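Local coordinates for protein TRAP dicarboxylate transporter-DctP subunit (PDB 4N6D) that probably binds a small organic acid in the periplasm and hands it to a TRAP-type membrane transporter, as a DctP-family solute-binding protein, at residues 153-158 with 220-225; 102-107 with 131-136; 30-35 with 88-93; 145-150 with 230-235. All coordinates share one frame; numbering follows the deposited sequence.

Contact 1 (153-158 with 220-225)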
loop_
_atom_site.group_PDB
_atom_site.type_symbol
_atom_site.label_atom_id
_atom_site.label_comp_id
_atom_site.label_asym_id
_atom_site.label_seq_id
_atom_site.Cartn_x
_atom_site.Cartn_y
_atom_site.Cartn_z
ATOM N N MET A 153 -10.199 -5.984 12.001
ATOM C CA MET A 153 -10.891 -5.119 12.934
ATOM C C MET A 153 -12.315 -5.644 13.081
ATOM O O MET A 153 -13.050 -5.759 12.090
ATOM C CB MET A 153 -10.914 -3.702 12.391
ATOM C CG MET A 153 -9.529 -3.062 12.297
ATOM S SD MET A 153 -9.523 -1.625 11.213
ATOM C CE MET A 153 -9.370 -2.451 9.630
ATOM N N THR A 154 -12.713 -5.954 14.308
ATOM C CA THR A 154 -13.933 -6.726 14.529
ATOM C C THR A 154 -14.778 -6.277 15.722
ATOM O O THR A 154 -14.301 -5.576 16.616
ATOM C CB THR A 154 -13.595 -8.220 14.766
ATOM O OG1 THR A 154 -12.640 -8.330 15.828
ATOM C CG2 THR A 154 -13.043 -8.874 13.504
ATOM N N LYS A 155 -16.041 -6.689 15.709
ATOM C CA LYS A 155 -16.990 -6.386 16.780
ATOM C C LYS A 155 -16.695 -7.165 18.036
ATOM O O LYS A 155 -16.889 -6.667 19.139
ATOM C CB LYS A 155 -18.421 -6.708 16.330
ATOM C CG LYS A 155 -18.881 -5.904 15.138
ATOM C CD LYS A 155 -20.315 -6.235 14.733
ATOM C CE LYS A 155 -21.274 -6.072 15.876
ATOM N NZ LYS A 155 -22.654 -6.442 15.418
ATOM N N VAL A 156 -16.277 -8.407 17.850
ATOM C CA VAL A 156 -15.950 -9.318 18.936
ATOM C C VAL A 156 -14.466 -9.694 18.796
ATOM O O VAL A 156 -13.940 -9.798 17.687
ATOM C CB VAL A 156 -16.852 -10.577 18.871
ATOM C CG1 VAL A 156 -16.356 -11.687 19.793
ATOM C CG2 VAL A 156 -18.285 -10.217 19.189
ATOM N N PRO A 157 -13.767 -9.873 19.918
ATOM C CA PRO A 157 -12.313 -10.073 19.792
ATOM C C PRO A 157 -11.922 -11.323 19.003
ATOM O O PRO A 157 -12.501 -12.390 19.211
ATOM C CB PRO A 157 -11.840 -10.250 21.243
ATOM C CG PRO A 157 -12.970 -9.830 22.104
ATOM C CD PRO A 157 -14.220 -9.875 21.317
ATOM N N VAL A 158 -10.966 -11.171 18.098
ATOM C CA VAL A 158 -10.312 -12.309 17.456
ATOM C C VAL A 158 -8.962 -12.478 18.150
ATOM O O VAL A 158 -8.021 -11.733 17.875
ATOM C CB VAL A 158 -10.154 -12.103 15.944
ATOM C CG1 VAL A 158 -9.331 -13.203 15.343
ATOM C CG2 VAL A 158 -11.528 -12.048 15.290
ATOM N N GLU A 220 -16.246 2.902 16.148
ATOM C CA GLU A 220 -17.464 2.976 16.940
ATOM C C GLU A 220 -18.069 1.592 17.085
ATOM O O GLU A 220 -18.645 1.263 18.115
ATOM C CB GLU A 220 -18.498 3.932 16.347
ATOM C CG GLU A 220 -19.732 4.088 17.247
ATOM C CD GLU A 220 -20.527 5.330 16.951
ATOM O OE1 GLU A 220 -20.359 5.894 15.857
ATOM O OE2 GLU A 220 -21.326 5.741 17.822
ATOM N N ILE A 221 -17.924 0.795 16.034
ATOM C CA ILE A 221 -18.525 -0.521 15.963
ATOM C C ILE A 221 -17.520 -1.637 16.243
ATOM O O ILE A 221 -17.836 -2.594 16.953
ATOM C CB ILE A 221 -19.130 -0.742 14.567
ATOM C CG1 ILE A 221 -20.218 0.298 14.301
ATOM C CG2 ILE A 221 -19.680 -2.153 14.453
ATOM C CD1 ILE A 221 -20.746 0.245 12.881
ATOM N N CYS A 222 -16.308 -1.509 15.698
ATOM C CA CYS A 222 -15.295 -2.555 15.818
ATOM C C CYS A 222 -14.233 -2.095 16.780
ATOM O O CYS A 222 -13.332 -1.362 16.397
ATOM C CB CYS A 222 -14.627 -2.833 14.480
ATOM S SG CYS A 222 -15.791 -3.341 13.207
ATOM N N ARG A 223 -14.328 -2.558 18.018
ATOM C CA ARG A 223 -13.450 -2.087 19.071
ATOM C C ARG A 223 -12.359 -3.063 19.463
ATOM O O ARG A 223 -11.724 -2.874 20.493
ATOM C CB ARG A 223 -14.300 -1.734 20.290
ATOM C CG ARG A 223 -15.316 -0.664 19.928
ATOM C CD ARG A 223 -16.012 -0.060 21.099
ATOM N NE ARG A 223 -17.066 0.830 20.623
ATOM C CZ ARG A 223 -17.794 1.612 21.410
ATOM N NH1 ARG A 223 -17.565 1.638 22.716
ATOM N NH2 ARG A 223 -18.744 2.374 20.884
ATOM N N TYR A 224 -12.179 -4.111 18.655
ATOM C CA TYR A 224 -11.106 -5.089 18.847
ATOM C C TYR A 224 -10.314 -5.193 17.556
ATOM O O TYR A 224 -10.851 -5.513 16.487
ATOM C CB TYR A 224 -11.653 -6.455 19.265
ATOM C CG TYR A 224 -12.437 -6.335 20.531
ATOM C CD1 TYR A 224 -11.807 -6.397 21.765
ATOM C CD2 TYR A 224 -13.811 -6.108 20.502
ATOM C CE1 TYR A 224 -12.509 -6.261 22.939
ATOM C CE2 TYR A 224 -14.526 -5.962 21.674
ATOM C CZ TYR A 224 -13.859 -6.031 22.891
ATOM O OH TYR A 224 -14.535 -5.907 24.078
ATOM N N GLU A 225 -9.031 -4.872 17.663
ATOM C CA GLU A 225 -8.190 -4.716 16.498
ATOM C C GLU A 225 -7.064 -5.740 16.604
ATOM O O GLU A 225 -6.188 -5.631 17.482
ATOM C CB GLU A 225 -7.613 -3.302 16.450
ATOM C CG GLU A 225 -8.478 -2.214 17.103
ATOM C CD GLU A 225 -9.888 -2.092 16.523
ATOM O OE1 GLU A 225 -10.167 -2.692 15.462
ATOM O OE2 GLU A 225 -10.735 -1.389 17.151
HETATM O O HOH W 1 -16.693 -3.833 19.258
#

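Contact 2 (102-107 with 131-136)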
loop_
_atom_site.group_PDB
_atom_site.type_symbol
_atom_site.label_atom_id
_atom_site.label_comp_id
_atom_site.label_asym_id
_atom_site.label_seq_id
_atom_site.Cartn_x
_atom_site.Cartn_y
_atom_site.Cartn_z
ATOM N N PHE A 102 2.288 -5.960 -13.671
ATOM C CA PHE A 102 3.475 -5.700 -12.835
ATOM C C PHE A 102 4.003 -6.987 -12.208
ATOM O O PHE A 102 3.958 -7.165 -11.001
ATOM C CB PHE A 102 3.117 -4.687 -11.754
ATOM C CG PHE A 102 2.570 -3.406 -12.319
ATOM C CD1 PHE A 102 3.404 -2.494 -12.913
ATOM C CD2 PHE A 102 1.209 -3.129 -12.265
ATOM C CE1 PHE A 102 2.908 -1.328 -13.447
ATOM C CE2 PHE A 102 0.719 -1.953 -12.822
ATOM C CZ PHE A 102 1.573 -1.066 -13.394
ATOM N N PRO A 103 4.507 -7.897 -13.040
ATOM C CA PRO A 103 4.906 -9.208 -12.509
ATOM C C PRO A 103 5.996 -9.147 -11.463
ATOM O O PRO A 103 6.044 -10.048 -10.614
ATOM C CB PRO A 103 5.414 -9.950 -13.739
ATOM C CG PRO A 103 5.628 -8.907 -14.784
ATOM C CD PRO A 103 4.598 -7.859 -14.510
ATOM N N LEU A 104 6.875 -8.152 -11.522
ATOM C CA LEU A 104 7.918 -8.067 -10.480
ATOM C C LEU A 104 7.409 -7.335 -9.260
ATOM O O LEU A 104 7.426 -7.890 -8.155
ATOM C CB LEU A 104 9.193 -7.391 -10.986
ATOM C CG LEU A 104 10.337 -7.537 -9.969
ATOM C CD1 LEU A 104 11.617 -7.928 -10.681
ATOM C CD2 LEU A 104 10.482 -6.243 -9.243
ATOM N N SER A 105 6.961 -6.085 -9.441
ATOM C CA SER A 105 6.625 -5.236 -8.300
ATOM C C SER A 105 5.423 -5.729 -7.519
ATOM O O SER A 105 5.283 -5.406 -6.339
ATOM C CB SER A 105 6.402 -3.783 -8.726
ATOM O OG SER A 105 7.571 -3.260 -9.373
ATOM N N SER A 106 4.553 -6.497 -8.170
ATOM C CA SER A 106 3.403 -7.111 -7.498
ATOM C C SER A 106 3.794 -8.040 -6.331
ATOM O O SER A 106 2.944 -8.463 -5.553
ATOM C CB SER A 106 2.543 -7.869 -8.503
ATOM O OG SER A 106 3.260 -8.915 -9.126
ATOM N N VAL A 107 5.079 -8.369 -6.223
ATOM C CA VAL A 107 5.532 -9.188 -5.098
ATOM C C VAL A 107 5.112 -8.504 -3.811
ATOM O O VAL A 107 4.794 -9.170 -2.789
ATOM C CB VAL A 107 7.062 -9.422 -5.139
ATOM C CG1 VAL A 107 7.822 -8.138 -4.880
ATOM C CG2 VAL A 107 7.465 -10.505 -4.147
ATOM N N TYR A 131 16.066 -3.635 -9.624
ATOM C CA TYR A 131 15.654 -4.505 -10.707
ATOM C C TYR A 131 15.294 -3.785 -11.991
ATOM O O TYR A 131 15.368 -4.400 -13.057
ATOM C CB TYR A 131 14.471 -5.393 -10.272
ATOM C CG TYR A 131 14.904 -6.621 -9.500
ATOM C CD1 TYR A 131 15.150 -6.558 -8.127
ATOM C CD2 TYR A 131 15.113 -7.831 -10.134
ATOM C CE1 TYR A 131 15.577 -7.692 -7.410
ATOM C CE2 TYR A 131 15.518 -8.959 -9.431
ATOM C CZ TYR A 131 15.752 -8.882 -8.069
ATOM O OH TYR A 131 16.189 -9.999 -7.385
ATOM N N GLN A 132 14.927 -2.507 -11.896
ATOM C CA GLN A 132 14.511 -1.726 -13.070
ATOM C C GLN A 132 13.605 -2.558 -13.975
ATOM O O GLN A 132 13.883 -2.736 -15.150
ATOM C CB GLN A 132 15.740 -1.259 -13.845
ATOM C CG GLN A 132 16.649 -0.332 -13.054
ATOM C CD GLN A 132 16.024 1.018 -12.816
ATOM O OE1 GLN A 132 15.757 1.406 -11.680
ATOM N NE2 GLN A 132 15.777 1.742 -13.888
ATOM N N PRO A 133 12.494 -3.076 -13.425
ATOM C CA PRO A 133 11.733 -4.032 -14.230
ATOM C C PRO A 133 11.073 -3.404 -15.461
ATOM O O PRO A 133 10.623 -2.244 -15.468
ATOM C CB PRO A 133 10.686 -4.555 -13.251
ATOM C CG PRO A 133 10.541 -3.497 -12.268
ATOM C CD PRO A 133 11.900 -2.889 -12.095
ATOM N N LYS A 134 11.025 -4.189 -16.517
ATOM C CA LYS A 134 10.537 -3.683 -17.787
ATOM C C LYS A 134 9.054 -3.341 -17.764
ATOM O O LYS A 134 8.554 -2.658 -18.682
ATOM C CB LYS A 134 10.838 -4.679 -18.897
ATOM C CG LYS A 134 10.391 -6.080 -18.614
ATOM C CD LYS A 134 10.962 -7.040 -19.654
ATOM C CE LYS A 134 9.933 -7.360 -20.710
ATOM N NZ LYS A 134 8.801 -8.146 -20.156
ATOM N N GLU A 135 8.338 -3.796 -16.734
ATOM C CA GLU A 135 6.936 -3.416 -16.587
ATOM C C GLU A 135 6.754 -1.900 -16.530
ATOM O O GLU A 135 5.655 -1.370 -16.826
ATOM C CB GLU A 135 6.307 -4.066 -15.350
ATOM C CG GLU A 135 6.942 -3.690 -14.040
ATOM C CD GLU A 135 6.892 -4.815 -13.004
ATOM O OE1 GLU A 135 7.009 -5.993 -13.398
ATOM O OE2 GLU A 135 6.733 -4.503 -11.811
ATOM N N PHE A 136 7.813 -1.186 -16.167
ATOM C CA PHE A 136 7.741 0.281 -16.099
ATOM C C PHE A 136 8.473 0.986 -17.228
ATOM O O PHE A 136 8.661 2.195 -17.180
ATOM C CB PHE A 136 8.273 0.796 -14.757
ATOM C CG PHE A 136 7.372 0.504 -13.595
ATOM C CD1 PHE A 136 6.153 1.133 -13.491
ATOM C CD2 PHE A 136 7.751 -0.390 -12.607
ATOM C CE1 PHE A 136 5.315 0.874 -12.412
ATOM C CE2 PHE A 136 6.895 -0.656 -11.521
ATOM C CZ PHE A 136 5.697 -0.024 -11.446
#

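Contact 3 (30-35 with 88-93)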
loop_
_atom_site.group_PDB
_atom_site.type_symbol
_atom_site.label_atom_id
_atom_site.label_comp_id
_atom_site.label_asym_id
_atom_site.label_seq_id
_atom_site.Cartn_x
_atom_site.Cartn_y
_atom_site.Cartn_z
ATOM N N ILE A 30 7.498 25.299 -16.928
ATOM C CA ILE A 30 7.139 23.894 -17.097
ATOM C C ILE A 30 5.922 23.657 -16.239
ATOM O O ILE A 30 5.923 24.000 -15.051
ATOM C CB ILE A 30 8.285 22.965 -16.615
ATOM C CG1 ILE A 30 9.532 23.115 -17.494
ATOM C CG2 ILE A 30 7.839 21.515 -16.624
ATOM C CD1 ILE A 30 10.788 22.539 -16.850
ATOM N N SER A 31 4.876 23.093 -16.832
ATOM C CA SER A 31 3.615 22.897 -16.136
ATOM C C SER A 31 3.264 21.426 -16.230
ATOM O O SER A 31 3.222 20.864 -17.326
ATOM C CB SER A 31 2.510 23.735 -16.781
ATOM O OG SER A 31 1.282 23.642 -16.054
ATOM N N LEU A 32 3.043 20.788 -15.089
ATOM C CA LEU A 32 2.759 19.356 -15.077
ATOM C C LEU A 32 1.422 19.064 -14.402
ATOM O O LEU A 32 1.165 19.548 -13.296
ATOM C CB LEU A 32 3.849 18.627 -14.317
ATOM C CG LEU A 32 5.264 18.801 -14.865
ATOM C CD1 LEU A 32 6.288 18.261 -13.894
ATOM C CD2 LEU A 32 5.363 18.148 -16.240
ATOM N N SER A 33 0.602 18.223 -15.020
ATOM C CA SER A 33 -0.620 17.747 -14.395
ATOM C C SER A 33 -0.361 16.414 -13.691
ATOM O O SER A 33 0.387 15.588 -14.195
ATOM C CB SER A 33 -1.728 17.563 -15.438
ATOM O OG SER A 33 -1.262 16.691 -16.458
ATOM N N TYR A 34 -0.982 16.218 -12.527
ATOM C CA TYR A 34 -0.756 15.044 -11.704
ATOM C C TYR A 34 -2.129 14.459 -11.361
ATOM O O TYR A 34 -2.903 15.026 -10.570
ATOM C CB TYR A 34 0.076 15.483 -10.485
ATOM C CG TYR A 34 0.649 14.418 -9.582
ATOM C CD1 TYR A 34 1.875 14.618 -8.981
ATOM C CD2 TYR A 34 -0.046 13.257 -9.270
ATOM C CE1 TYR A 34 2.411 13.685 -8.095
ATOM C CE2 TYR A 34 0.494 12.316 -8.397
ATOM C CZ TYR A 34 1.718 12.548 -7.807
ATOM O OH TYR A 34 2.281 11.658 -6.920
ATOM N N ALA A 35 -2.453 13.347 -12.024
ATOM C CA ALA A 35 -3.722 12.654 -11.830
ATOM C C ALA A 35 -3.618 11.703 -10.647
ATOM O O ALA A 35 -2.593 11.075 -10.445
ATOM C CB ALA A 35 -4.099 11.885 -13.092
ATOM N N ALA A 88 -2.426 13.086 -18.900
ATOM C CA ALA A 88 -1.838 13.671 -17.711
ATOM C C ALA A 88 -0.348 13.445 -17.806
ATOM O O ALA A 88 0.089 12.470 -18.411
ATOM C CB ALA A 88 -2.365 13.034 -16.437
ATOM N N ASP A 89 0.437 14.342 -17.219
ATOM C CA ASP A 89 1.880 14.148 -17.188
ATOM C C ASP A 89 2.297 13.080 -16.188
ATOM O O ASP A 89 3.259 12.350 -16.421
ATOM C CB ASP A 89 2.619 15.456 -16.884
ATOM C CG ASP A 89 2.361 16.525 -17.956
ATOM O OD1 ASP A 89 2.845 16.349 -19.100
ATOM O OD2 ASP A 89 1.663 17.520 -17.650
ATOM N N ILE A 90 1.563 12.999 -15.090
ATOM C CA ILE A 90 1.904 12.148 -13.960
ATOM C C ILE A 90 0.648 11.513 -13.439
ATOM O O ILE A 90 -0.435 12.102 -13.510
ATOM C CB ILE A 90 2.537 12.990 -12.810
ATOM C CG1 ILE A 90 3.797 13.696 -13.290
ATOM C CG2 ILE A 90 2.817 12.108 -11.579
ATOM C CD1 ILE A 90 4.286 14.764 -12.282
ATOM N N GLY A 91 0.763 10.291 -12.952
ATOM C CA GLY A 91 -0.377 9.601 -12.373
ATOM C C GLY A 91 0.036 8.614 -11.295
ATOM O O GLY A 91 1.203 8.214 -11.221
ATOM N N CYS A 92 -0.941 8.247 -10.469
ATOM C CA CYS A 92 -0.781 7.312 -9.342
ATOM C C CYS A 92 -1.454 5.983 -9.641
ATOM O O CYS A 92 -2.671 5.919 -9.923
ATOM C CB CYS A 92 -1.402 7.911 -8.096
ATOM S SG CYS A 92 -1.209 6.851 -6.617
ATOM N N VAL A 93 -0.662 4.920 -9.569
ATOM C CA VAL A 93 -1.139 3.582 -9.872
ATOM C C VAL A 93 -1.105 2.683 -8.641
ATOM O O VAL A 93 -0.078 2.556 -7.992
ATOM C CB VAL A 93 -0.310 2.947 -10.986
ATOM C CG1 VAL A 93 -0.785 1.522 -11.272
ATOM C CG2 VAL A 93 -0.359 3.808 -12.262
HETATM O O HOH W 2 0.832 19.611 -18.941
#

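Contact 4 (145-150 with 230-235)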
loop_
_atom_site.group_PDB
_atom_site.type_symbol
_atom_site.label_atom_id
_atom_site.label_comp_id
_atom_site.label_asym_id
_atom_site.label_seq_id
_atom_site.Cartn_x
_atom_site.Cartn_y
_atom_site.Cartn_z
ATOM N N PHE A 145 5.492 3.776 -3.192
ATOM C CA PHE A 145 5.214 3.658 -1.769
ATOM C C PHE A 145 4.140 2.608 -1.538
ATOM O O PHE A 145 3.576 2.082 -2.476
ATOM C CB PHE A 145 4.794 5.001 -1.173
ATOM C CG PHE A 145 3.692 5.673 -1.918
ATOM C CD1 PHE A 145 2.381 5.298 -1.731
ATOM C CD2 PHE A 145 3.970 6.703 -2.799
ATOM C CE1 PHE A 145 1.351 5.925 -2.442
ATOM C CE2 PHE A 145 2.945 7.339 -3.505
ATOM C CZ PHE A 145 1.647 6.942 -3.333
ATOM N N ALA A 146 3.890 2.303 -0.281
ATOM C CA ALA A 146 2.939 1.262 0.089
ATOM C C ALA A 146 2.030 1.746 1.191
ATOM O O ALA A 146 2.401 2.596 2.007
ATOM C CB ALA A 146 3.658 0.007 0.562
ATOM N N SER A 147 0.832 1.166 1.239
ATOM C CA SER A 147 -0.080 1.393 2.343
ATOM C C SER A 147 0.499 0.836 3.648
ATOM O O SER A 147 1.534 0.174 3.646
ATOM C CB SER A 147 -1.391 0.690 2.040
ATOM O OG SER A 147 -1.232 -0.719 2.157
ATOM N N ALA A 148 -0.181 1.099 4.759
ATOM C CA ALA A 148 0.071 0.396 6.000
ATOM C C ALA A 148 -0.476 -1.007 5.845
ATOM O O ALA A 148 -1.300 -1.264 4.957
ATOM C CB ALA A 148 -0.608 1.092 7.159
ATOM N N PRO A 149 -0.015 -1.931 6.691
ATOM C CA PRO A 149 -0.474 -3.308 6.549
ATOM C C PRO A 149 -1.948 -3.479 6.856
ATOM O O PRO A 149 -2.532 -2.716 7.629
ATOM C CB PRO A 149 0.373 -4.068 7.593
ATOM C CG PRO A 149 1.596 -3.243 7.720
ATOM C CD PRO A 149 1.116 -1.829 7.630
ATOM N N SER A 150 -2.532 -4.502 6.239
ATOM C CA SER A 150 -3.914 -4.897 6.488
ATOM C C SER A 150 -4.023 -5.729 7.743
ATOM O O SER A 150 -3.242 -6.653 7.945
ATOM C CB SER A 150 -4.398 -5.708 5.308
ATOM O OG SER A 150 -4.376 -4.884 4.140
ATOM N N THR A 230 -0.838 -8.309 7.666
ATOM C CA THR A 230 -0.980 -9.333 6.637
ATOM C C THR A 230 -0.250 -9.011 5.334
ATOM O O THR A 230 0.564 -9.794 4.860
ATOM C CB THR A 230 -2.457 -9.646 6.412
ATOM O OG1 THR A 230 -2.974 -10.223 7.611
ATOM C CG2 THR A 230 -2.622 -10.634 5.285
ATOM N N ALA A 231 -0.528 -7.855 4.761
ATOM C CA ALA A 231 0.046 -7.486 3.477
ATOM C C ALA A 231 -0.162 -5.990 3.347
ATOM O O ALA A 231 -1.011 -5.429 4.036
ATOM C CB ALA A 231 -0.676 -8.206 2.323
ATOM N N VAL A 232 0.546 -5.384 2.395
ATOM C CA VAL A 232 0.335 -3.988 2.027
ATOM C C VAL A 232 -0.081 -3.894 0.552
ATOM O O VAL A 232 -0.027 -4.876 -0.192
ATOM C CB VAL A 232 1.627 -3.134 2.224
ATOM C CG1 VAL A 232 2.132 -3.164 3.674
ATOM C CG2 VAL A 232 2.724 -3.606 1.284
ATOM N N TYR A 233 -0.523 -2.712 0.150
ATOM C CA TYR A 233 -0.789 -2.389 -1.241
ATOM C C TYR A 233 0.297 -1.463 -1.762
ATOM O O TYR A 233 0.483 -0.377 -1.214
ATOM C CB TYR A 233 -2.136 -1.674 -1.390
ATOM C CG TYR A 233 -3.293 -2.531 -0.979
ATOM C CD1 TYR A 233 -3.837 -3.460 -1.853
ATOM C CD2 TYR A 233 -3.824 -2.426 0.287
ATOM C CE1 TYR A 233 -4.887 -4.272 -1.464
ATOM C CE2 TYR A 233 -4.874 -3.230 0.685
ATOM C CZ TYR A 233 -5.402 -4.143 -0.195
ATOM O OH TYR A 233 -6.453 -4.944 0.199
ATOM N N PRO A 234 1.009 -1.886 -2.810
ATOM C CA PRO A 234 2.039 -1.041 -3.410
ATOM C C PRO A 234 1.493 -0.098 -4.499
ATOM O O PRO A 234 0.561 -0.435 -5.246
ATOM C CB PRO A 234 2.987 -2.052 -4.042
ATOM C CG PRO A 234 2.085 -3.185 -4.456
ATOM C CD PRO A 234 0.990 -3.230 -3.420
ATOM N N PHE A 235 2.129 1.067 -4.583
ATOM C CA PHE A 235 1.750 2.112 -5.535
ATOM C C PHE A 235 2.985 2.594 -6.271
ATOM O O PHE A 235 4.086 2.577 -5.718
ATOM C CB PHE A 235 1.189 3.331 -4.791
ATOM C CG PHE A 235 -0.122 3.093 -4.090
ATOM C CD1 PHE A 235 -0.175 2.434 -2.866
ATOM C CD2 PHE A 235 -1.296 3.551 -4.638
ATOM C CE1 PHE A 235 -1.365 2.222 -2.232
ATOM C CE2 PHE A 235 -2.506 3.349 -3.996
ATOM C CZ PHE A 235 -2.533 2.676 -2.788
#

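Contact 1 (153-158 with 220-225)
Pro157 and Tyr224 lie side by side and point the same way, the proline ring spread over one face of the tyrosine ring. Its CG sits over the ring centre, 3.7 Å from the centroid and 13° off the normal, a CH-pi contact. The rim of the same ring meets carbonyl oxygens: Lys155 O comes to 3.4 Å from Tyr224 CD2 near the ring plane, and Thr154 O also lies at the edge. Thr154 crosses Tyr224 at about a right angle. Its OG1 stands between the backbone N and the carbonyl carbon (chi1 54°) and donates to Val156 O at 2.7 Å, which ties the turn before Pro157. On the other face of the sheet, Met153 and Glu225 cross obliquely, with Met153 CG 3.2 Å from Glu225 OE1. Lys155 and Ile221 run alongside each other, CG to CG2 3.9 Å, while the lysine NZ bonds Leu198 O. A water bridges Lys155 O, Ile221 O and Arg223 N. Thr154 N donates to Tyr224 O at 2.9 Å and Thr154 O receives Tyr224 N at 3.3 Å. Because Arg223 and Tyr224 both face Thr154, this antiparallel pairing of strands 151-154 and 224-226 contains a classic beta bulge.

Contact 2 (102-107 with 131-136)
Glu135 reaches the start of the 3-10 turn at 105-107 with its carboxylate, and each oxygen takes a separate backbone N-H. OE1 accepts from Leu104 N at 2.9 Å and OE2 from Ser105 N at 2.9 Å, both on syn lone pairs and both nearly straight. OE2 has a second donor, Ser105 OG, at 2.9 Å, which approaches nearly along the C-O axis. Three bonds therefore fix the carboxylate's rotation. Glu135 CG lies between the backbone N and the carbonyl carbon (chi1 61°), and the chain bends at chi2 (-148°). Phe102 crosses the glutamate at about a right angle, with Glu135 CG at the edge of its ring. That ring also meets Phe136 obliquely, CE1 to CE1 3.4 Å, while Ser105 OG lies in the plane of the Phe136 ring at its edge. Leu104 CD1 touches Tyr131 CD2 at 3.5 Å, and Leu104 CB meets Pro133 CB at 3.9 Å. Tyr131 OH bonds Asp328 of helix 322-337. A single carboxylate thus gathers the successive N-H groups of Leu104 and Ser105, together with the Ser105 hydroxyl, where the 3-10 turn begins, and so joins the loops before and after helix 117-131.

Contact 3 (30-35 with 88-93)
The ring of Tyr34 carries Ile90 on one face: CG2 stands over its centre, 3.6 Å from the centroid and only 5° off the normal, a CH-pi contact. The two residues share a face of the parallel pairing between strands 30-35 and 90-94, inside the five-stranded mixed sheet of a periplasmic binding protein fold; helix 43-58 covers that face. Trp51 of this helix meets the same tyrosine with its ring plane at about 70°, and Tyr34 OH bonds Gln47. The backbone ladder includes Ile90 N to Ser33 O and Ala35 N to Ile90 O, the latter 2.8 Å long. Cys92 N to Ala35 O continues it only weakly. Ala35 CB and Ala88 CB touch at 3.9 Å.

Ahead of strand 90-94, side chains join the pairing. Ser33 OG, set between its backbone N and carbonyl carbon (chi1 56°), accepts from Asp89 N at 3.0 Å. In return Asp89 OD2 receives Ser33 N at 2.9 Å on its anti lone pair. The other carboxylate oxygen, OD1, bonds Ser243, and Leu32 CD2 packs against Asp89 CG at 3.8 Å. A water donates to Ser31 O as well as to Asp89 OD2, and the distance from the water oxygen to Asp89 OD2 is 2.6 Å.

Contact 4 (145-150 with 230-235)
Ser147 OG accepts the N-H of Tyr233 at 2.9 Å in an almost straight bond (172°) and gives its own proton to Ala148 O. The hydroxyl thus links the two segments through the Tyr233 N-H and is itself oriented by Ala148 O, just past the end of strand 139-146, where OG stands between the backbone N and the carbonyl carbon (chi1 72°). It also lies at the edge of the Tyr233 ring, 3.6 Å from CD2. Ser147 N returns a bond to Tyr233 O, whereas Ser147 O, buried against Val232 CG1, finds no polar partner in the model. Farther along, Ser150 N donates to Ala231 O at 2.8 Å and Thr230 N to Ser150 O at 2.9 Å.

On the strand side, Phe145 and Phe235 form an antiparallel hydrogen-bonded pair. Their ring planes are 22° apart but slid until they barely overlap. Instead, Phe235 CB lies over the face of the Phe145 ring, 3.5 Å from CE1. Phe145 O sits in plane at the edge of the Phe235 ring. On the opposite sheet face, Ala146 CB meets Val232 CG2 at 3.8 Å.

A second shell holds this crossing between the lobes: Phe43 stacks edge-to-face on Phe235, and Ser121 OG and Ser117 OG bond Ala146 N and O. Helix 117-131 backs Ala146 and Val232 through Ala120, helix 43-58 borders the phenylalanines, and helix 173-181 packs against Ser150, Thr230 and Tyr233.

Overall arrangement
The four contacts trace a two-lobed binding-protein fold. Along the chain, contact 3 closes first, contact 2 follows, and contact 1 is nested within the loop closed by contact 4. Contacts 3 and 4, with centres 23 Å apart, share the five-stranded sheet, where strands 90-94 and 234-240 are neighbours; Cys92 and Val93 pack on Phe235. Contact 2 touches contact 3 through Phe102 and Val93 and lies 16 Å from contact 4 between centres. Contact 1 belongs to the four-stranded sheet, its centre about 39 Å from that of contact 3. Contact 4, near the chain's centre, leads from one sheet to the other, consistent with crossover segments about which such proteins open and close.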